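Side-chain contacts in L-threonine-O-3-phosphate decarboxylase (Porphyromonas gingivalis, PDB 3FKD), which probably binds pyridoxal 5'-phosphate and is thought to remove the carboxyl group of L-threonine O-3-phosphate: residues Ile151-Leu154 / Leu155-Pro159; Thr322-Pro325 / Ala326-Gln329. One frame throughout, in Å; residues are numbered along the deposited sequence.

Contact 1 (Ile151-Leu154 / Leu155-Pro159); sequences ILRL and LNDHP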
ATOM      1  N   ILE A 151       2.773  16.616  26.865  1.00 41.95           N
ATOM      2  CA  ILE A 151       3.598  16.121  25.788  1.00 39.59           C
ATOM      3  C   ILE A 151       4.836  16.999  25.595  1.00 41.66           C
ATOM      4  O   ILE A 151       5.947  16.469  25.567  1.00 40.93           O
ATOM      5  CB  ILE A 151       2.787  15.943  24.493  1.00 37.39           C
ATOM      6  CG1 ILE A 151       1.827  14.765  24.660  1.00 36.13           C
ATOM      7  CG2 ILE A 151       3.706  15.665  23.335  1.00 37.63           C
ATOM      8  CD1 ILE A 151       1.044  14.390  23.436  1.00 33.71           C
ATOM      9  N   LEU A 152       4.663  18.323  25.494  1.00 40.13           N
ATOM     10  CA  LEU A 152       5.821  19.228  25.333  1.00 41.65           C
ATOM     11  C   LEU A 152       6.958  19.066  26.373  1.00 40.79           C
ATOM     12  O   LEU A 152       8.130  19.245  26.057  1.00 39.66           O
ATOM     13  CB  LEU A 152       5.386  20.698  25.245  1.00 38.21           C
ATOM     14  CG  LEU A 152       4.499  20.960  24.040  1.00 40.18           C
ATOM     15  CD1 LEU A 152       3.849  22.331  24.058  1.00 35.72           C
ATOM     16  CD2 LEU A 152       5.343  20.750  22.767  1.00 40.95           C
ATOM     17  N   ARG A 153       6.635  18.736  27.613  1.00 42.30           N
ATOM     18  CA  ARG A 153       7.715  18.602  28.573  1.00 42.91           C
ATOM     19  C   ARG A 153       8.422  17.276  28.389  1.00 43.85           C
ATOM     20  O   ARG A 153       9.615  17.184  28.642  1.00 44.09           O
ATOM     21  CB  ARG A 153       7.281  18.864  30.020  1.00 47.94           C
ATOM     22  CG  ARG A 153       6.519  17.750  30.756  1.00 50.89           C
ATOM     23  CD  ARG A 153       5.553  18.419  31.740  1.00 53.56           C
ATOM     24  NE  ARG A 153       5.304  19.787  31.265  1.00 55.15           N
ATOM     25  CZ  ARG A 153       5.429  20.887  32.006  1.00 57.54           C
ATOM     26  NH1 ARG A 153       5.748  20.794  33.295  1.00 60.03           N
ATOM     27  NH2 ARG A 153       5.212  22.079  31.460  1.00 52.47           N
ATOM     28  N   LEU A 154       7.707  16.265  27.897  1.00 42.83           N
ATOM     29  CA  LEU A 154       8.354  15.006  27.517  1.00 41.25           C
ATOM     30  C   LEU A 154       9.379  15.176  26.362  1.00 40.93           C
ATOM     31  O   LEU A 154      10.488  14.635  26.401  1.00 39.70           O
ATOM     32  CB  LEU A 154       7.308  13.982  27.089  1.00 38.95           C
ATOM     33  CG  LEU A 154       6.193  13.577  28.021  1.00 39.68           C
ATOM     34  CD1 LEU A 154       5.009  13.136  27.206  1.00 37.39           C
ATOM     35  CD2 LEU A 154       6.686  12.452  28.915  1.00 42.08           C
ATOM     36  N   LEU A 155       8.967  15.886  25.318  1.00 39.34           N
ATOM     37  CA  LEU A 155       9.828  16.176  24.191  1.00 38.20           C
ATOM     38  C   LEU A 155      11.058  16.880  24.697  1.00 38.27           C
ATOM     39  O   LEU A 155      12.177  16.569  24.306  1.00 38.63           O
ATOM     40  CB  LEU A 155       9.106  17.084  23.182  1.00 39.06           C
ATOM     41  CG  LEU A 155       8.150  16.513  22.118  1.00 36.09           C
ATOM     42  CD1 LEU A 155       8.376  15.035  21.881  1.00 34.93           C
ATOM     43  CD2 LEU A 155       6.732  16.752  22.472  1.00 36.22           C
ATOM     44  N   ASN A 156      10.835  17.844  25.579  1.00 40.24           N
ATOM     45  CA  ASN A 156      11.913  18.642  26.143  1.00 41.49           C
ATOM     46  C   ASN A 156      12.793  17.900  27.158  1.00 43.25           C
ATOM     47  O   ASN A 156      14.018  18.052  27.143  1.00 44.04           O
ATOM     48  CB  ASN A 156      11.351  19.921  26.745  1.00 41.40           C
ATOM     49  CG  ASN A 156      10.735  20.837  25.687  1.00 44.31           C
ATOM     50  OD1 ASN A 156       9.698  21.457  25.917  1.00 42.31           O
ATOM     51  ND2 ASN A 156      11.375  20.912  24.516  1.00 42.64           N
ATOM     52  N   ASP A 157      12.174  17.089  28.017  1.00 41.52           N
ATOM     53  CA  ASP A 157      12.903  16.383  29.073  1.00 42.29           C
ATOM     54  C   ASP A 157      13.704  15.217  28.555  1.00 40.91           C
ATOM     55  O   ASP A 157      14.726  14.880  29.142  1.00 42.40           O
ATOM     56  CB  ASP A 157      11.970  15.908  30.206  1.00 42.98           C
ATOM     57  CG  ASP A 157      11.308  17.056  30.925  1.00 45.13           C
ATOM     58  OD1 ASP A 157      11.977  18.110  31.066  1.00 44.22           O
ATOM     59  OD2 ASP A 157      10.124  16.915  31.328  1.00 48.95           O
ATOM     60  N   HIS A 158      13.249  14.604  27.463  1.00 40.81           N
ATOM     61  CA  HIS A 158      13.958  13.451  26.878  1.00 39.72           C
ATOM     62  C   HIS A 158      14.363  13.598  25.392  1.00 37.90           C
ATOM     63  O   HIS A 158      13.812  12.933  24.516  1.00 36.12           O
ATOM     64  CB  HIS A 158      13.136  12.175  27.069  1.00 38.29           C
ATOM     65  CG  HIS A 158      12.567  12.025  28.440  1.00 39.25           C
ATOM     66  ND1 HIS A 158      11.243  12.280  28.727  1.00 40.55           N
ATOM     67  CD2 HIS A 158      13.140  11.640  29.608  1.00 39.25           C
ATOM     68  CE1 HIS A 158      11.024  12.057  30.013  1.00 41.19           C
ATOM     69  NE2 HIS A 158      12.159  11.668  30.569  1.00 38.11           N
ATOM     70  N   PRO A 159      15.350  14.456  25.124  1.00 37.96           N
ATOM     71  CA  PRO A 159      15.953  14.721  23.811  1.00 38.21           C
ATOM     72  C   PRO A 159      16.367  13.466  23.056  1.00 36.94           C
ATOM     73  O   PRO A 159      16.454  13.454  21.831  1.00 38.13           O
ATOM     74  CB  PRO A 159      17.217  15.503  24.176  1.00 37.31           C
ATOM     75  CG  PRO A 159      16.865  16.189  25.422  1.00 38.26           C
ATOM     76  CD  PRO A 159      15.979  15.261  26.183  1.00 37.89           C
TER

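Contact 2 (Thr322-Pro325 / Ala326-Gln329); sequences TQRP and AQNQ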
ATOM      1  N   THR A 322     -19.484   5.681  20.182  1.00 21.48           N
ATOM      2  CA  THR A 322     -20.756   6.407  20.108  1.00 22.27           C
ATOM      3  C   THR A 322     -21.292   6.575  18.677  1.00 21.13           C
ATOM      4  O   THR A 322     -20.670   7.202  17.843  1.00 20.84           O
ATOM      5  CB  THR A 322     -20.580   7.780  20.742  1.00 23.59           C
ATOM      6  OG1 THR A 322     -20.071   7.608  22.067  1.00 24.93           O
ATOM      7  CG2 THR A 322     -21.901   8.639  20.709  1.00 24.18           C
ATOM      8  N   GLN A 323     -22.455   5.997  18.430  1.00 22.65           N
ATOM      9  CA  GLN A 323     -23.177   6.122  17.177  1.00 24.28           C
ATOM     10  C   GLN A 323     -24.264   7.200  17.337  1.00 26.55           C
ATOM     11  O   GLN A 323     -24.097   8.113  18.129  1.00 26.43           O
ATOM     12  CB  GLN A 323     -23.731   4.759  16.771  1.00 23.66           C
ATOM     13  CG  GLN A 323     -22.619   3.702  16.509  1.00 24.39           C
ATOM     14  CD  GLN A 323     -21.499   4.229  15.535  1.00 24.27           C
ATOM     15  OE1 GLN A 323     -21.788   4.647  14.417  1.00 22.47           O
ATOM     16  NE2 GLN A 323     -20.256   4.249  16.001  1.00 20.45           N
ATOM     17  N   ARG A 324     -25.353   7.146  16.595  1.00 27.23           N
ATOM     18  CA  ARG A 324     -26.406   8.170  16.819  1.00 31.31           C
ATOM     19  C   ARG A 324     -27.210   7.985  18.156  1.00 30.67           C
ATOM     20  O   ARG A 324     -27.259   6.889  18.713  1.00 31.27           O
ATOM     21  CB  ARG A 324     -27.368   8.212  15.636  1.00 29.71           C
ATOM     22  CG  ARG A 324     -26.740   8.704  14.363  1.00 31.91           C
ATOM     23  CD  ARG A 324     -27.671   8.424  13.182  1.00 35.56           C
ATOM     24  NE  ARG A 324     -27.016   8.647  11.896  1.00 40.92           N
ATOM     25  CZ  ARG A 324     -27.589   8.441  10.709  1.00 43.98           C
ATOM     26  NH1 ARG A 324     -26.902   8.682   9.600  1.00 47.60           N
ATOM     27  NH2 ARG A 324     -28.843   7.997  10.625  1.00 41.86           N
ATOM     28  N   PRO A 325     -27.843   9.051  18.667  1.00 30.65           N
ATOM     29  CA  PRO A 325     -28.580   8.882  19.933  1.00 30.89           C
ATOM     30  C   PRO A 325     -29.617   7.769  19.870  1.00 32.53           C
ATOM     31  O   PRO A 325     -29.533   6.824  20.666  1.00 34.53           O
ATOM     32  CB  PRO A 325     -29.238  10.233  20.142  1.00 25.54           C
ATOM     33  CG  PRO A 325     -28.328  11.186  19.485  1.00 31.25           C
ATOM     34  CD  PRO A 325     -27.833  10.461  18.236  1.00 29.89           C
ATOM     35  N   ALA A 326     -30.542   7.839  18.923  1.00 29.38           N
ATOM     36  CA  ALA A 326     -31.462   6.728  18.730  1.00 31.16           C
ATOM     37  C   ALA A 326     -30.760   5.345  18.665  1.00 32.84           C
ATOM     38  O   ALA A 326     -31.272   4.384  19.191  1.00 37.63           O
ATOM     39  CB  ALA A 326     -32.359   6.951  17.513  1.00 27.43           C
ATOM     40  N   GLN A 327     -29.605   5.227  18.024  1.00 32.45           N
ATOM     41  CA  GLN A 327     -28.935   3.922  17.953  1.00 32.48           C
ATOM     42  C   GLN A 327     -28.351   3.598  19.308  1.00 32.97           C
ATOM     43  O   GLN A 327     -28.309   2.451  19.703  1.00 34.08           O
ATOM     44  CB  GLN A 327     -27.800   3.938  16.912  1.00 33.10           C
ATOM     45  CG  GLN A 327     -28.185   3.454  15.493  1.00 33.15           C
ATOM     46  CD  GLN A 327     -27.593   4.293  14.368  1.00 28.62           C
ATOM     47  OE1 GLN A 327     -26.693   5.115  14.563  1.00 28.71           O
ATOM     48  NE2 GLN A 327     -28.136   4.111  13.192  1.00 26.65           N
ATOM     49  N   ASN A 328     -27.864   4.630  19.996  1.00 34.08           N
ATOM     50  CA  ASN A 328     -27.252   4.474  21.303  1.00 33.02           C
ATOM     51  C   ASN A 328     -28.327   4.008  22.272  1.00 34.48           C
ATOM     52  O   ASN A 328     -28.129   3.078  23.042  1.00 33.12           O
ATOM     53  CB  ASN A 328     -26.620   5.790  21.798  1.00 30.29           C
ATOM     54  CG  ASN A 328     -25.491   6.279  20.910  1.00 29.68           C
ATOM     55  OD1 ASN A 328     -24.930   5.520  20.123  1.00 28.11           O
ATOM     56  ND2 ASN A 328     -25.151   7.565  21.038  1.00 29.55           N
ATOM     57  N   GLN A 329     -29.482   4.657  22.202  1.00 36.30           N
ATOM     58  CA  GLN A 329     -30.588   4.314  23.078  1.00 39.34           C
ATOM     59  C   GLN A 329     -30.905   2.825  22.881  1.00 39.84           C
ATOM     60  O   GLN A 329     -30.950   2.035  23.826  1.00 41.59           O
ATOM     61  CB  GLN A 329     -31.798   5.213  22.781  1.00 38.97           C
ATOM     62  CG  GLN A 329     -32.933   5.147  23.815  1.00 51.72           C
ATOM     63  CD  GLN A 329     -32.589   5.805  25.173  1.00 59.64           C
ATOM     64  OE1 GLN A 329     -31.405   5.941  25.536  1.00 59.55           O
ATOM     65  NE2 GLN A 329     -33.634   6.214  25.929  1.00 55.00           N
TER

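Contact 1 (Ile151-Leu154 / Leu155-Pro159)
Ile151 turns CG2 anti to its own backbone N (chi1 -70° puts CG1 beside that N), and Leu155 sets CG anti to its carbonyl carbon. The two side chains then run side by side in the same direction, one helical turn apart. Ile151 CG2 and Leu155 CD2 are in van der Waals contact. Leu152 adds a looser touch, its CD2 lying 4.2 Å from Leu155 CD2. Beneath these side chains runs regular i to i+4 bonding. Leu155 N donates to Ile151 O at 3.1 Å, nearly straight at the hydrogen (164°). Asn156 N reaches Leu152 O at the same distance, 3.1 Å, from a position tilted out of the carbonyl plane. Arg153 and Asp157 also lie alongside each other, but their charges do not meet: Arg153 NE is 5.6 Å from Asp157 OD2. The guanidinium turns back instead, and its NE makes a weak hydrogen bond to Thr149 O.

The helix stops at His158, the first residue to leave helical geometry. Leu154 O takes two N-H groups of this residue. His158 N donates to Leu154 O at 3.0 Å, and His158 ND1 adds a weak, bent bond to Leu154 O at 3.4 Å. This second bond may help to hold the ring, which also meets Phe127.

Helix 148-157 is the crossover of a beta-alpha-beta unit between the parallel strands 132-136 and 162-166. Its inner side packs on the latter strand: Ile151 touches Leu165, while Leu154 and Leu155 both rest on Phe163.

Contact 2 (Thr322-Pro325 / Ala326-Gln329)
The backbone is extended through Gln323 and Arg324 and turns helical at Pro325, with Arg324 in the N-cap position. Asn328, in the first turn, reaches back to Gln323 with both ends of its amide. Asn328 OD1 accepts a weak bond from Gln323 N at 3.0 Å. Asn328 ND2 gives another weak bond to Gln323 O at 3.1 Å. Both bonds are well bent at the hydrogen. Together they probably restrain the rotation of the Asn328 amide. Its CG stands anti to the carbonyl carbon (chi1 -63°), which sends the amide back toward the loop. Thr322 crosses this amide at about a right angle, with Thr322 CG2 3.4 Å from Asn328 ND2.

Gln327 makes the straighter side-chain bond. The Gln327 side chain folds back at its second torsion, and Gln327 OE1 accepts Arg324 N at 3.2 Å with an angle of 153°. The donor is tilted slightly, 16°, from the carbonyl plane. A residue three places into the helix thus caps the N-H of the N-cap residue. This is one half of a capping box; Arg324 has no side-chain acceptor for the other half. Pro325 suits the first helical position, where no N-H is needed. Pro325 O takes Gln329 N at 2.7 Å in the regular i to i+4 pattern.

The aliphatic part of Arg324 passes the Gln327 amide, with Arg324 CB 3.3 Å from Gln327 OE1. Its extended chain carries the guanidinium out to a salt bridge with Asp27. Thr322 OG1 bonds to Thr257 OG1 on helix 250-266. Asn328 packs against Phe260 of that helix and against Phe20.

How the contacts relate
Contact 1 comes first along the chain and is complete before contact 2 begins. Their centres are 39 Å apart, on opposite sides of the chain's centre, and their nearest atoms are about 22 Å apart. They share no helix or sheet. Residues 151-159 end helix 148-157, which packs against strand 162-166 of the seven-stranded mixed sheet, the large sheet expected of a class I and II aminotransferase fold. Residues 322-329 follow strand 317-321 of the five-stranded sheet and open helix 325-339. One contact lies at a helix C-terminus and the other at a helix N-terminus. The two helix ends pack in different parts of the fold, and no other chain of the assembly touches either contact.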